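Local coordinates for protein fiber (Murine adenovirus 2, PDB 5NBH) that forms the distal domain of the trimeric viral fibre, binds N-acetylglucosamine and probably serves in attachment of the virus to host cells, at residues Gly144-Thr148 and Gly149-Val153; Ser215-Ser218 and Gly219-Pro222. All coordinates share one frame; numbering follows the deposited sequence. Where two conformers were deposited one is given.

Contact 1. Residues Gly144-Thr148 and Gly149-Val153; sequences GSCLT and GRMQV
Cys146 and Met151 face each other across the turn that carries the chain into strand 152-153, and their contact is apolar. With chi1 at -63°, Met151 holds CG beside its own backbone N and opposite the carbonyl carbon, which lays CG and the thioether against the cysteine. CG is 3.9 Å from Cys146 CB, and SD of Met151 is 3.8 Å from both CB and SG of Cys146. Phe139, Tyr85, Met93, Ile108 and Met110 touch the methionine as well. Cys146 SG, set trans to its own nitrogen (chi1 -171°), reaches over the backbone of Gly149 and comes to 3.7 Å from Gly149 N, an amide buried here without a polar partner.

Polar links between the limbs are indirect. A water is hydrogen-bonded to Cys146 O at 3.1 Å and accepts from Met151 N at 3.1 Å, spanning the mouth of the turn. Direct hydrogen bonds lead elsewhere: Cys146 N to Tyr85 OH on strand 83-96, and Thr148 OG1 to Gln138 N on strand 131-140. The turn is therefore tied to these strands by direct hydrogen bonds, while its own two limbs meet through sulfur contacts and a water.

Contact 2. Residues Ser215-Ser218 and Gly219-Pro222; sequences STTS and GCKP
Thr217 packs against both Pro222 and Cys220 where the chain reverses after strand 208-217. The inner side of the turn is the close-packed part. The methyl CG2 of Thr217 meets Pro222 CB at 4.0 Å, the two side chains crossing at a slant, and Ser215 OG comes to 4.1 Å from that same CB. Cys220 SG lies 4.0 Å from Thr217 CB. With chi1 at 64°, Thr217 sets OG1 between its own nitrogen and carbonyl carbon while CG2 is turned to the proline. Both buried hydroxyls are satisfied, Thr217 OG1 being hydrogen-bonded to Ala129 O and Gln133 NE2, and Ser215 OG to Gln133 OE1 and Trp135 NE1. Gln133 and nearby Thr130 are N-acetylglucosamine-binding residues, in a site unoccupied here, and the grip of the two hydroxyls on the Gln133 amide is consistent with a second-shell role in positioning it.

The exposed tip is formed by Ser218 and Gly219, with Ser218 O 3.2 Å from Cys220 N and Gly219 at a positive phi (91°). The outgoing limb leads to strand 223-231, with strand 131-140 bordering Pro222 and strands 179-188 and 191-205 flanking Cys220.

From the N terminus, the chain runs through the shaft region and enters the head, where strand 131-140 is followed by a loop closed locally by contact 1. That turn delivers the chain to strand 152-153, at one margin of the five-stranded sheet. Strands 179-188, 191-205 and 208-217 then build up the four-stranded sheet with 131-140, and contact 2 closes the turn leaving it for strand 223-231, the other margin of the five-stranded sheet. The contacts follow in series, neither nesting nor crossing. The centres of contact 1 and contact 2 are about 27 Å apart, and the nearest atoms of contact 1 and contact 2 about 15 Å. Both mark passages from one sheet to the other, at separate places in the head.

Contact 1. Residues Gly144-Thr148 and Gly149-Val153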
loop_
_atom_site.group_PDB
_atom_site.type_symbol
_atom_site.label_atom_id
_atom_site.label_comp_id
_atom_site.label_asym_id
_atom_site.label_seq_id
_atom_site.Cartn_x
_atom_site.Cartn_y
_atom_site.Cartn_z
ATOM N N GLY A 144 19.279 -7.284 -6.873
ATOM C CA GLY A 144 17.933 -6.776 -7.151
ATOM C C GLY A 144 17.842 -5.750 -8.281
ATOM O O GLY A 144 16.727 -5.412 -8.722
ATOM N N SER A 145 18.978 -5.233 -8.761
ATOM C CA SER A 145 18.984 -4.211 -9.787
ATOM C C SER A 145 18.292 -4.653 -11.083
ATOM O O SER A 145 18.599 -5.709 -11.598
ATOM C CB SER A 145 20.424 -3.822 -10.158
ATOM O OG SER A 145 21.070 -3.265 -9.031
ATOM N N CYS A 146 17.454 -3.794 -11.636
ATOM C CA CYS A 146 16.739 -4.132 -12.885
ATOM C C CYS A 146 17.709 -4.153 -14.071
ATOM O O CYS A 146 18.502 -3.210 -14.264
ATOM C CB CYS A 146 15.597 -3.178 -13.131
ATOM S SG CYS A 146 14.524 -3.678 -14.496
ATOM N N LEU A 147 17.721 -5.283 -14.780
ATOM C CA LEU A 147 18.538 -5.471 -15.984
ATOM C C LEU A 147 17.825 -5.089 -17.265
ATOM O O LEU A 147 18.478 -4.859 -18.287
ATOM C CB LEU A 147 18.999 -6.924 -16.071
ATOM C CG LEU A 147 19.770 -7.420 -14.838
ATOM C CD1 LEU A 147 20.000 -8.917 -14.929
ATOM C CD2 LEU A 147 21.090 -6.668 -14.680
ATOM N N THR A 148 16.487 -5.060 -17.234
ATOM C CA THR A 148 15.649 -4.808 -18.430
ATOM C C THR A 148 15.595 -3.337 -18.817
ATOM O O THR A 148 15.504 -2.980 -19.984
ATOM C CB THR A 148 14.218 -5.314 -18.204
ATOM O OG1 THR A 148 14.259 -6.654 -17.725
ATOM C CG2 THR A 148 13.388 -5.224 -19.458
ATOM N N GLY A 149 15.664 -2.469 -17.807
ATOM C CA GLY A 149 15.605 -1.045 -18.024
ATOM C C GLY A 149 15.984 -0.333 -16.740
ATOM O O GLY A 149 16.293 -0.980 -15.745
ATOM N N ARG A 150 15.885 0.979 -16.755
ATOM C CA ARG A 150 16.336 1.770 -15.616
ATOM C C ARG A 150 15.243 1.868 -14.535
ATOM O O ARG A 150 14.118 2.269 -14.814
ATOM C CB ARG A 150 16.791 3.163 -16.063
ATOM C CG ARG A 150 17.352 4.036 -14.934
ATOM C CD ARG A 150 18.052 5.295 -15.460
ATOM N NE ARG A 150 17.950 6.418 -14.519
ATOM C CZ ARG A 150 17.427 7.608 -14.825
ATOM N NH1 ARG A 150 16.985 7.851 -16.044
ATOM N NH2 ARG A 150 17.356 8.557 -13.913
ATOM N N MET A 151 15.622 1.498 -13.315
ATOM C CA MET A 151 14.795 1.698 -12.119
ATOM C C MET A 151 15.703 2.299 -11.046
ATOM O O MET A 151 16.920 2.182 -11.137
ATOM C CB MET A 151 14.131 0.412 -11.672
ATOM C CG MET A 151 13.143 -0.132 -12.722
ATOM S SD MET A 151 12.259 -1.618 -12.181
ATOM C CE MET A 151 11.206 -0.948 -10.882
ATOM N N GLN A 152 15.073 2.946 -10.063
ATOM C CA GLN A 152 15.734 3.735 -9.025
ATOM C C GLN A 152 15.028 3.498 -7.708
ATOM O O GLN A 152 13.821 3.346 -7.700
ATOM C CB GLN A 152 15.565 5.221 -9.352
ATOM C CG GLN A 152 16.417 5.646 -10.509
ATOM C CD GLN A 152 16.320 7.115 -10.871
ATOM O OE1 GLN A 152 17.154 7.605 -11.634
ATOM N NE2 GLN A 152 15.338 7.821 -10.331
ATOM N N VAL A 153 15.779 3.489 -6.607
ATOM C CA VAL A 153 15.160 3.523 -5.293
ATOM C C VAL A 153 14.887 5.018 -5.003
ATOM O O VAL A 153 15.805 5.839 -5.064
ATOM C CB VAL A 153 16.052 2.893 -4.195
ATOM C CG1 VAL A 153 15.323 2.915 -2.853
ATOM C CG2 VAL A 153 16.467 1.466 -4.538
HETATM O O HOH W 1 18.053 -0.375 -13.160
#

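Contact 2. Residues Ser215-Ser218 and Gly219-Pro222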
loop_
_atom_site.group_PDB
_atom_site.type_symbol
_atom_site.label_atom_id
_atom_site.label_comp_id
_atom_site.label_asym_id
_atom_site.label_seq_id
_atom_site.Cartn_x
_atom_site.Cartn_y
_atom_site.Cartn_z
ATOM N N SER A 215 -0.408 -10.827 -20.699
ATOM C CA SER A 215 -1.697 -10.200 -20.934
ATOM C C SER A 215 -2.391 -10.845 -22.133
ATOM O O SER A 215 -1.747 -11.153 -23.157
ATOM C CB SER A 215 -1.514 -8.710 -21.196
ATOM O OG SER A 215 -0.524 -8.421 -22.162
ATOM N N THR A 216 -3.699 -11.012 -22.043
ATOM C CA THR A 216 -4.465 -11.634 -23.147
ATOM C C THR A 216 -5.424 -10.596 -23.717
ATOM O O THR A 216 -6.196 -9.987 -22.977
ATOM C CB THR A 216 -5.184 -12.877 -22.678
ATOM O OG1 THR A 216 -4.204 -13.846 -22.321
ATOM C CG2 THR A 216 -6.085 -13.451 -23.760
ATOM N N THR A 217 -5.322 -10.355 -25.023
ATOM C CA THR A 217 -6.134 -9.328 -25.704
ATOM C C THR A 217 -6.888 -9.933 -26.927
ATOM O O THR A 217 -6.485 -10.960 -27.447
ATOM C CB THR A 217 -5.302 -8.111 -26.127
ATOM O OG1 THR A 217 -4.318 -8.485 -27.115
ATOM C CG2 THR A 217 -4.583 -7.530 -24.908
ATOM N N SER A 218 -7.987 -9.292 -27.311
ATOM C CA SER A 218 -8.695 -9.573 -28.564
ATOM C C SER A 218 -8.905 -8.263 -29.304
ATOM O O SER A 218 -9.766 -7.464 -28.926
ATOM C CB SER A 218 -10.051 -10.209 -28.296
ATOM O OG SER A 218 -9.943 -11.221 -27.326
ATOM N N GLY A 219 -8.072 -7.993 -30.295
ATOM C CA GLY A 219 -8.287 -6.861 -31.164
ATOM C C GLY A 219 -7.625 -5.569 -30.745
ATOM O O GLY A 219 -7.296 -4.752 -31.603
ATOM N N CYS A 220 -7.361 -5.411 -29.454
ATOM C CA CYS A 220 -6.931 -4.148 -28.886
ATOM C C CYS A 220 -5.458 -4.124 -28.533
ATOM O O CYS A 220 -4.772 -5.145 -28.478
ATOM C CB CYS A 220 -7.784 -3.803 -27.650
ATOM S SG CYS A 220 -7.781 -5.019 -26.318
ATOM N N LYS A 221 -4.989 -2.918 -28.296
ATOM C CA LYS A 221 -3.658 -2.677 -27.762
ATOM C C LYS A 221 -3.646 -3.082 -26.298
ATOM O O LYS A 221 -4.585 -2.807 -25.590
ATOM C CB LYS A 221 -3.308 -1.203 -27.858
ATOM C CG LYS A 221 -3.266 -0.660 -29.279
ATOM C CD LYS A 221 -2.741 0.756 -29.281
ATOM C CE LYS A 221 -2.594 1.314 -30.681
ATOM N NZ LYS A 221 -3.870 1.835 -31.202
ATOM N N PRO A 222 -2.553 -3.694 -25.833
ATOM C CA PRO A 222 -2.444 -4.014 -24.407
ATOM C C PRO A 222 -2.083 -2.752 -23.620
ATOM O O PRO A 222 -0.938 -2.345 -23.571
ATOM C CB PRO A 222 -1.379 -5.121 -24.362
ATOM C CG PRO A 222 -0.564 -4.906 -25.602
ATOM C CD PRO A 222 -1.456 -4.267 -26.633
#